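Side-chain contacts in glycosyl hydrolase family 2, TIM barrel domain protein (PDB 6ED2), which probably hydrolyses beta-glucuronides, releasing glucuronic acid, as a gut bacterial beta-glucuronidase of glycosyl hydrolase family 2: residues L439-C444 against S493-Y498; G448-F453 against Q486-F491. All blocks are in the same frame, centred on the assembly; numbering follows the deposited sequence.

Contact 1. Residues L439-C444 against S493-Y498; sequences LNEPQC and SLNRYY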
ATOM      1  N   LEU A 439     -30.724   2.188 -21.423  1.00 26.47           N
ATOM      2  CA  LEU A 439     -30.505   3.241 -20.440  1.00 24.39           C
ATOM      3  C   LEU A 439     -29.788   2.626 -19.252  1.00 23.34           C
ATOM      4  O   LEU A 439     -29.948   1.433 -18.975  1.00 26.57           O
ATOM      5  CB  LEU A 439     -31.810   3.902 -19.954  1.00 29.66           C
ATOM      6  CG  LEU A 439     -32.908   4.376 -20.911  1.00 28.42           C
ATOM      7  CD1 LEU A 439     -33.922   3.280 -21.109  1.00 27.05           C
ATOM      8  CD2 LEU A 439     -33.581   5.636 -20.382  1.00 27.00           C
ATOM      9  N   ASN A 440     -28.968   3.430 -18.567  1.00 28.05           N
ATOM     10  CA  ASN A 440     -28.354   3.005 -17.310  1.00 29.48           C
ATOM     11  C   ASN A 440     -28.892   3.880 -16.190  1.00 28.57           C
ATOM     12  O   ASN A 440     -28.622   5.088 -16.151  1.00 27.79           O
ATOM     13  CB  ASN A 440     -26.824   3.067 -17.333  1.00 27.46           C
ATOM     14  CG  ASN A 440     -26.208   2.549 -16.018  1.00 31.27           C
ATOM     15  OD1 ASN A 440     -26.150   1.336 -15.770  1.00 31.63           O
ATOM     16  ND2 ASN A 440     -25.772   3.469 -15.167  1.00 32.18           N
ATOM     17  N   GLU A 441     -29.635   3.264 -15.281  1.00 26.57           N
ATOM     18  CA  GLU A 441     -30.153   3.924 -14.090  1.00 31.66           C
ATOM     19  C   GLU A 441     -30.919   5.217 -14.397  1.00 32.90           C
ATOM     20  O   GLU A 441     -30.615   6.273 -13.839  1.00 31.08           O
ATOM     21  CB  GLU A 441     -29.020   4.203 -13.114  1.00 28.72           C
ATOM     22  CG  GLU A 441     -28.379   2.956 -12.552  1.00 30.76           C
ATOM     23  CD  GLU A 441     -27.352   3.267 -11.483  1.00 34.74           C
ATOM     24  OE1 GLU A 441     -26.925   4.437 -11.382  1.00 41.02           O
ATOM     25  OE2 GLU A 441     -26.971   2.345 -10.739  1.00 40.64           O
ATOM     26  N   PRO A 442     -31.919   5.165 -15.272  1.00 30.61           N
ATOM     27  CA  PRO A 442     -32.780   6.335 -15.453  1.00 30.66           C
ATOM     28  C   PRO A 442     -33.733   6.447 -14.276  1.00 33.46           C
ATOM     29  O   PRO A 442     -34.017   5.472 -13.578  1.00 28.69           O
ATOM     30  CB  PRO A 442     -33.536   6.024 -16.751  1.00 23.56           C
ATOM     31  CG  PRO A 442     -33.646   4.549 -16.739  1.00 26.26           C
ATOM     32  CD  PRO A 442     -32.413   4.006 -16.039  1.00 25.26           C
ATOM     33  N   GLN A 443     -34.220   7.666 -14.052  1.00 28.78           N
ATOM     34  CA  GLN A 443     -35.228   7.895 -13.022  1.00 31.98           C
ATOM     35  C   GLN A 443     -36.578   7.392 -13.552  1.00 31.78           C
ATOM     36  O   GLN A 443     -37.453   8.162 -13.942  1.00 30.01           O
ATOM     37  CB  GLN A 443     -35.276   9.375 -12.643  1.00 32.76           C
ATOM     38  CG  GLN A 443     -36.256   9.720 -11.510  1.00 37.88           C
ATOM     39  CD  GLN A 443     -36.274  11.211 -11.161  1.00 44.95           C
ATOM     40  OE1 GLN A 443     -36.003  12.077 -11.998  1.00 40.41           O
ATOM     41  NE2 GLN A 443     -36.580  11.508  -9.908  1.00 50.10           N
ATOM     42  N   CYS A 444     -36.732   6.061 -13.581  1.00 26.37           N
ATOM     43  CA  CYS A 444     -37.881   5.439 -14.239  1.00 29.62           C
ATOM     44  C   CYS A 444     -39.129   5.385 -13.351  1.00 34.52           C
ATOM     45  O   CYS A 444     -40.094   4.691 -13.699  1.00 30.04           O
ATOM     46  CB  CYS A 444     -37.523   4.033 -14.750  1.00 25.80           C
ATOM     47  SG  CYS A 444     -37.140   2.718 -13.525  1.00 31.62           S
ATOM     48  N   SER A 493     -32.659  -5.889 -15.574  1.00 23.18           N
ATOM     49  CA  SER A 493     -31.278  -5.738 -15.113  1.00 27.02           C
ATOM     50  C   SER A 493     -31.273  -4.833 -13.894  1.00 27.51           C
ATOM     51  O   SER A 493     -31.684  -3.669 -13.983  1.00 26.80           O
ATOM     52  CB  SER A 493     -30.383  -5.132 -16.204  1.00 22.52           C
ATOM     53  OG  SER A 493     -30.363  -5.931 -17.374  1.00 21.67           O
ATOM     54  N   LEU A 494     -30.792  -5.347 -12.765  1.00 24.97           N
ATOM     55  CA  LEU A 494     -30.792  -4.580 -11.527  1.00 26.44           C
ATOM     56  C   LEU A 494     -29.376  -4.166 -11.152  1.00 28.87           C
ATOM     57  O   LEU A 494     -28.437  -4.963 -11.260  1.00 28.14           O
ATOM     58  CB  LEU A 494     -31.412  -5.382 -10.371  1.00 25.74           C
ATOM     59  CG  LEU A 494     -32.895  -5.775 -10.460  1.00 30.05           C
ATOM     60  CD1 LEU A 494     -33.339  -6.457  -9.161  1.00 23.76           C
ATOM     61  CD2 LEU A 494     -33.799  -4.577 -10.778  1.00 25.72           C
ATOM     62  N   ASN A 495     -29.236  -2.920 -10.703  1.00 24.48           N
ATOM     63  CA  ASN A 495     -28.035  -2.437 -10.028  1.00 27.55           C
ATOM     64  C   ASN A 495     -28.368  -2.337  -8.545  1.00 30.59           C
ATOM     65  O   ASN A 495     -29.103  -1.434  -8.135  1.00 30.86           O
ATOM     66  CB  ASN A 495     -27.594  -1.074 -10.572  1.00 30.80           C
ATOM     67  CG  ASN A 495     -27.154  -1.127 -12.039  1.00 28.55           C
ATOM     68  OD1 ASN A 495     -27.136  -2.190 -12.675  1.00 28.84           O
ATOM     69  ND2 ASN A 495     -26.798   0.028 -12.578  1.00 29.52           N
ATOM     70  N   ARG A 496     -27.833  -3.251  -7.737  1.00 29.66           N
ATOM     71  CA  ARG A 496     -28.202  -3.315  -6.329  1.00 29.70           C
ATOM     72  C   ARG A 496     -26.967  -3.366  -5.437  1.00 30.38           C
ATOM     73  O   ARG A 496     -25.992  -4.050  -5.746  1.00 26.57           O
ATOM     74  CB  ARG A 496     -29.099  -4.516  -6.057  1.00 26.58           C
ATOM     75  CG  ARG A 496     -30.527  -4.339  -6.574  1.00 28.34           C
ATOM     76  CD  ARG A 496     -31.134  -3.060  -6.035  1.00 30.16           C
ATOM     77  NE  ARG A 496     -32.498  -2.830  -6.502  1.00 30.88           N
ATOM     78  CZ  ARG A 496     -32.816  -2.142  -7.600  1.00 33.47           C
ATOM     79  NH1 ARG A 496     -31.873  -1.614  -8.371  1.00 27.98           N
ATOM     80  NH2 ARG A 496     -34.088  -1.983  -7.927  1.00 31.61           N
ATOM     81  N   TYR A 497     -27.028  -2.641  -4.324  1.00 34.02           N
ATOM     82  CA  TYR A 497     -25.915  -2.455  -3.405  1.00 26.22           C
ATOM     83  C   TYR A 497     -26.375  -2.633  -1.966  1.00 32.41           C
ATOM     84  O   TYR A 497     -26.044  -1.832  -1.080  1.00 27.81           O
ATOM     85  CB  TYR A 497     -25.284  -1.087  -3.597  1.00 29.45           C
ATOM     86  CG  TYR A 497     -24.554  -0.964  -4.910  1.00 35.21           C
ATOM     87  CD1 TYR A 497     -23.291  -1.527  -5.076  1.00 25.43           C
ATOM     88  CD2 TYR A 497     -25.130  -0.294  -5.992  1.00 35.34           C
ATOM     89  CE1 TYR A 497     -22.606  -1.410  -6.281  1.00 30.65           C
ATOM     90  CE2 TYR A 497     -24.460  -0.175  -7.197  1.00 30.95           C
ATOM     91  CZ  TYR A 497     -23.201  -0.735  -7.338  1.00 34.09           C
ATOM     92  OH  TYR A 497     -22.543  -0.622  -8.540  1.00 31.64           O
ATOM     93  N   TYR A 498     -27.164  -3.681  -1.723  1.00 29.42           N
ATOM     94  CA  TYR A 498     -27.564  -4.047  -0.370  1.00 28.47           C
ATOM     95  C   TYR A 498     -26.341  -4.524   0.403  1.00 32.69           C
ATOM     96  O   TYR A 498     -25.784  -5.589   0.111  1.00 29.04           O
ATOM     97  CB  TYR A 498     -28.636  -5.127  -0.415  1.00 27.15           C
ATOM     98  CG  TYR A 498     -30.024  -4.598  -0.758  1.00 31.64           C
ATOM     99  CD1 TYR A 498     -30.735  -3.817   0.149  1.00 32.12           C
ATOM    100  CD2 TYR A 498     -30.620  -4.891  -1.984  1.00 29.77           C
ATOM    101  CE1 TYR A 498     -32.007  -3.340  -0.152  1.00 36.45           C
ATOM    102  CE2 TYR A 498     -31.885  -4.429  -2.296  1.00 32.15           C
ATOM    103  CZ  TYR A 498     -32.579  -3.658  -1.375  1.00 36.99           C
ATOM    104  OH  TYR A 498     -33.835  -3.198  -1.682  1.00 32.89           O
TER
HETATM  105  O   HOH W   1     -28.716   1.724  -8.356  1.00 38.63           O
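Glu441 and Asn495 make the closest backbone approach, with CA atoms 7.8 Å apart, where two parallel barrel strands end, so the side chains have to bridge the gap. Asn495 does this with one nearly straight hydrogen bond: its ND2 donates to Glu441 OE2 at 3.0 Å, N-H...O angle 172°. The acceptor lies in the amide plane, but the donor comes to the carboxylate from above its plane. The glutamate chain runs extended beyond CG (chi2 -174°), which carries OE2 across to the asparagine. Thr534 OG1 bonds Asn495 OD1, so the amide is held at both ends. Asn440 OD1 lies 3.5 Å from Asn495 ND2 without bonding it; Asn440 OD1 bonds Thr473 OG1 and Arg353 NH1 instead. A water links Glu441 OE2 to Asn495 O, which also takes a bond from Arg496 NH1 at 2.8 Å. A glycerol, probably from the crystallisation liquor, hydrogen-bonds to Glu441 OE2 and Asn440 ND2; the Asn-Glu-Pro sequence here matches the family's acid/base motif, so this is probably the active-site pocket. Strand 470-474 runs between the two strands joined here, strand 531-535 pairs with the other edge of 492-495, and helix 508-525 packs against Leu494.

Contact 2. Residues G448-F453 against Q486-F491; sequences GTEEYF and QRFADF
Phe453 sets its CB over one face of the Phe488 ring, a CH-pi contact 4.0 Å from CB to the ring centroid and 21° off the ring normal. The touch is displaced toward the rim, with Phe453 CB 3.7 Å from Phe488 CD2. The same ring also meets the first turn of the helix: its CZ is 4.0 Å from Glu450 O. Replacing Phe488 by an alanine is likely to open a gap under Phe453 CB and beside the Glu450 backbone. The Arg487 chain, extended from CG to NE (chi2 171°), brings NH2 to 3.7 Å from Glu450 CG, but the charged atoms, Glu450 OE2 and Arg487 NH2, stay 4.8 Å apart and are joined through water: one water donates to Glu450 OE2 at 2.7 Å and accepts from Arg487 NH2, and a second accepts from Arg487 NE but donates only weakly to Glu450 OE2. The guanidinium lies with one face toward Phe488 CZ. Both charged residues touch a crystal neighbour, which may influence their pose. Helix 449-463 starts after Gly448 as N-cap, Phe453 packs on Leu439 of strand 433-440 and meets the Tyr472 ring of strand 470-474 edge-to-face, and Gln486 lies against helix 508-525.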
ATOM      1  N   GLY A 448     -43.690  10.729 -17.112  1.00 33.69           N
ATOM      2  CA  GLY A 448     -43.156  10.821 -18.456  1.00 32.99           C
ATOM      3  C   GLY A 448     -42.226   9.693 -18.850  1.00 33.62           C
ATOM      4  O   GLY A 448     -41.730   9.688 -19.988  1.00 36.36           O
ATOM      5  N   THR A 449     -41.973   8.741 -17.949  1.00 30.48           N
ATOM      6  CA  THR A 449     -41.102   7.611 -18.264  1.00 31.96           C
ATOM      7  C   THR A 449     -41.644   6.817 -19.444  1.00 36.23           C
ATOM      8  O   THR A 449     -40.901   6.497 -20.386  1.00 32.87           O
ATOM      9  CB  THR A 449     -40.961   6.698 -17.040  1.00 27.45           C
ATOM     10  OG1 THR A 449     -40.212   7.364 -16.020  1.00 28.13           O
ATOM     11  CG2 THR A 449     -40.308   5.380 -17.406  1.00 23.27           C
ATOM     12  N   GLU A 450     -42.944   6.478 -19.400  1.00 29.76           N
ATOM     13  CA  GLU A 450     -43.521   5.637 -20.445  1.00 31.72           C
ATOM     14  C   GLU A 450     -43.462   6.322 -21.803  1.00 31.46           C
ATOM     15  O   GLU A 450     -43.147   5.682 -22.811  1.00 32.21           O
ATOM     16  CB  GLU A 450     -44.966   5.272 -20.111  1.00 30.84           C
ATOM     17  CG  GLU A 450     -45.143   4.539 -18.809  1.00 38.02           C
ATOM     18  CD  GLU A 450     -45.662   5.450 -17.696  1.00 46.81           C
ATOM     19  OE1 GLU A 450     -45.061   6.548 -17.443  1.00 38.00           O
ATOM     20  OE2 GLU A 450     -46.685   5.058 -17.082  1.00 52.42           O
ATOM     21  N   GLU A 451     -43.774   7.618 -21.854  1.00 28.13           N
ATOM     22  CA  GLU A 451     -43.701   8.336 -23.122  1.00 32.11           C
ATOM     23  C   GLU A 451     -42.277   8.340 -23.673  1.00 37.54           C
ATOM     24  O   GLU A 451     -42.078   8.384 -24.892  1.00 37.32           O
ATOM     25  CB  GLU A 451     -44.214   9.765 -22.944  1.00 34.30           C
ATOM     26  CG  GLU A 451     -45.728   9.884 -22.620  1.00 38.41           C
ATOM     27  CD  GLU A 451     -46.083   9.615 -21.143  1.00 48.26           C
ATOM     28  OE1 GLU A 451     -45.207   9.188 -20.337  1.00 40.04           O
ATOM     29  OE2 GLU A 451     -47.264   9.830 -20.783  1.00 55.30           O
ATOM     30  N   TYR A 452     -41.278   8.281 -22.792  1.00 33.08           N
ATOM     31  CA  TYR A 452     -39.889   8.251 -23.230  1.00 33.26           C
ATOM     32  C   TYR A 452     -39.473   6.839 -23.634  1.00 30.33           C
ATOM     33  O   TYR A 452     -38.912   6.645 -24.715  1.00 28.72           O
ATOM     34  CB  TYR A 452     -38.984   8.797 -22.119  1.00 31.32           C
ATOM     35  CG  TYR A 452     -37.589   9.088 -22.581  1.00 30.34           C
ATOM     36  CD1 TYR A 452     -37.258  10.330 -23.110  1.00 34.40           C
ATOM     37  CD2 TYR A 452     -36.598   8.121 -22.508  1.00 30.91           C
ATOM     38  CE1 TYR A 452     -35.972  10.603 -23.553  1.00 28.97           C
ATOM     39  CE2 TYR A 452     -35.301   8.389 -22.944  1.00 34.95           C
ATOM     40  CZ  TYR A 452     -35.003   9.630 -23.469  1.00 29.74           C
ATOM     41  OH  TYR A 452     -33.739   9.894 -23.914  1.00 26.85           O
ATOM     42  N   PHE A 453     -39.781   5.840 -22.796  1.00 28.06           N
ATOM     43  CA  PHE A 453     -39.294   4.479 -23.031  1.00 29.57           C
ATOM     44  C   PHE A 453     -39.947   3.842 -24.251  1.00 31.38           C
ATOM     45  O   PHE A 453     -39.289   3.088 -24.984  1.00 31.79           O
ATOM     46  CB  PHE A 453     -39.561   3.589 -21.811  1.00 25.69           C
ATOM     47  CG  PHE A 453     -38.566   3.745 -20.685  1.00 27.66           C
ATOM     48  CD1 PHE A 453     -38.161   2.639 -19.952  1.00 30.05           C
ATOM     49  CD2 PHE A 453     -38.059   4.987 -20.347  1.00 25.27           C
ATOM     50  CE1 PHE A 453     -37.269   2.776 -18.897  1.00 30.03           C
ATOM     51  CE2 PHE A 453     -37.172   5.137 -19.295  1.00 28.72           C
ATOM     52  CZ  PHE A 453     -36.772   4.038 -18.573  1.00 26.29           C
ATOM     53  N   GLN A 486     -39.995  -0.709 -15.985  1.00 29.60           N
ATOM     54  CA  GLN A 486     -39.566  -2.107 -16.033  1.00 28.67           C
ATOM     55  C   GLN A 486     -40.400  -2.930 -17.003  1.00 29.20           C
ATOM     56  O   GLN A 486     -39.883  -3.888 -17.597  1.00 32.03           O
ATOM     57  CB  GLN A 486     -39.587  -2.741 -14.641  1.00 29.78           C
ATOM     58  CG  GLN A 486     -40.951  -2.786 -13.977  1.00 30.01           C
ATOM     59  CD  GLN A 486     -41.737  -4.038 -14.333  1.00 32.62           C
ATOM     60  OE1 GLN A 486     -41.182  -5.006 -14.867  1.00 31.40           O
ATOM     61  NE2 GLN A 486     -43.045  -4.017 -14.066  1.00 32.48           N
ATOM     62  N   ARG A 487     -41.680  -2.579 -17.196  1.00 31.00           N
ATOM     63  CA  ARG A 487     -42.539  -3.417 -18.038  1.00 31.13           C
ATOM     64  C   ARG A 487     -42.085  -3.446 -19.497  1.00 30.63           C
ATOM     65  O   ARG A 487     -42.451  -4.379 -20.223  1.00 31.09           O
ATOM     66  CB  ARG A 487     -44.004  -2.957 -17.943  1.00 32.09           C
ATOM     67  CG  ARG A 487     -44.334  -1.618 -18.588  1.00 25.87           C
ATOM     68  CD  ARG A 487     -45.864  -1.378 -18.608  1.00 29.08           C
ATOM     69  NE  ARG A 487     -46.227   0.001 -18.967  1.00 30.90           N
ATOM     70  CZ  ARG A 487     -46.524   0.386 -20.212  1.00 29.16           C
ATOM     71  NH1 ARG A 487     -46.506  -0.497 -21.203  1.00 24.16           N
ATOM     72  NH2 ARG A 487     -46.839   1.645 -20.467  1.00 26.40           N
ATOM     73  N   PHE A 488     -41.259  -2.479 -19.931  1.00 30.64           N
ATOM     74  CA  PHE A 488     -40.780  -2.464 -21.316  1.00 27.47           C
ATOM     75  C   PHE A 488     -39.638  -3.440 -21.569  1.00 31.41           C
ATOM     76  O   PHE A 488     -39.390  -3.789 -22.726  1.00 33.31           O
ATOM     77  CB  PHE A 488     -40.314  -1.068 -21.704  1.00 28.44           C
ATOM     78  CG  PHE A 488     -41.405  -0.065 -21.732  1.00 30.06           C
ATOM     79  CD1 PHE A 488     -42.214   0.058 -22.851  1.00 31.57           C
ATOM     80  CD2 PHE A 488     -41.645   0.744 -20.631  1.00 28.93           C
ATOM     81  CE1 PHE A 488     -43.231   0.989 -22.883  1.00 29.39           C
ATOM     82  CE2 PHE A 488     -42.658   1.676 -20.653  1.00 29.66           C
ATOM     83  CZ  PHE A 488     -43.457   1.798 -21.782  1.00 31.99           C
ATOM     84  N   ALA A 489     -38.963  -3.911 -20.521  1.00 32.40           N
ATOM     85  CA  ALA A 489     -37.747  -4.706 -20.674  1.00 30.98           C
ATOM     86  C   ALA A 489     -38.067  -6.166 -20.982  1.00 31.02           C
ATOM     87  O   ALA A 489     -38.980  -6.749 -20.392  1.00 35.23           O
ATOM     88  CB  ALA A 489     -36.907  -4.612 -19.398  1.00 27.00           C
ATOM     89  N   ASP A 490     -37.304  -6.758 -21.915  1.00 29.63           N
ATOM     90  CA  ASP A 490     -37.430  -8.191 -22.193  1.00 23.44           C
ATOM     91  C   ASP A 490     -36.788  -9.033 -21.096  1.00 27.20           C
ATOM     92  O   ASP A 490     -37.132 -10.211 -20.919  1.00 28.60           O
ATOM     93  CB  ASP A 490     -36.792  -8.546 -23.539  1.00 25.73           C
ATOM     94  CG  ASP A 490     -37.371  -7.749 -24.701  1.00 29.37           C
ATOM     95  OD1 ASP A 490     -38.616  -7.605 -24.792  1.00 35.68           O
ATOM     96  OD2 ASP A 490     -36.580  -7.278 -25.543  1.00 32.60           O
ATOM     97  N   PHE A 491     -35.818  -8.470 -20.391  1.00 26.41           N
ATOM     98  CA  PHE A 491     -35.295  -9.074 -19.182  1.00 28.32           C
ATOM     99  C   PHE A 491     -34.896  -7.907 -18.308  1.00 25.33           C
ATOM    100  O   PHE A 491     -34.568  -6.832 -18.818  1.00 26.24           O
ATOM    101  CB  PHE A 491     -34.136 -10.057 -19.455  1.00 27.12           C
ATOM    102  CG  PHE A 491     -32.893  -9.421 -20.061  1.00 27.96           C
ATOM    103  CD1 PHE A 491     -31.861  -8.967 -19.249  1.00 26.31           C
ATOM    104  CD2 PHE A 491     -32.753  -9.301 -21.434  1.00 27.42           C
ATOM    105  CE1 PHE A 491     -30.714  -8.396 -19.797  1.00 29.47           C
ATOM    106  CE2 PHE A 491     -31.608  -8.719 -21.996  1.00 30.42           C
ATOM    107  CZ  PHE A 491     -30.586  -8.274 -21.171  1.00 28.22           C
TER
HETATM  108  O   HOH W   2     -45.491   1.866 -16.915  1.00 28.78           O
HETATM  109  O   HOH W   3     -47.890   3.188 -18.563  1.00 43.79           O

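Overall arrangement
Both contacts belong to the TIM barrel domain, centres about 13 Å apart, and tie the region around strand 433-440 to that around strand 492-495. Contact 1 joins the strand ends themselves, is buried, and works by polar side chains beside a bound glycerol. Contact 2 sits further out, where the following helix meets the loop before strand 492-495; it is partly buried, aromatic inside with a charged, water-bridged outer edge. It covers more surface, 204 against 110 Å², yet has no direct hydrogen bond across it. The two meet where the Phe453 ring packs on Pro442, Phe453 CZ 3.7 Å from Pro442 CG, and where Thr449 OG1 packs against the backbone of Gln443 and Cys444.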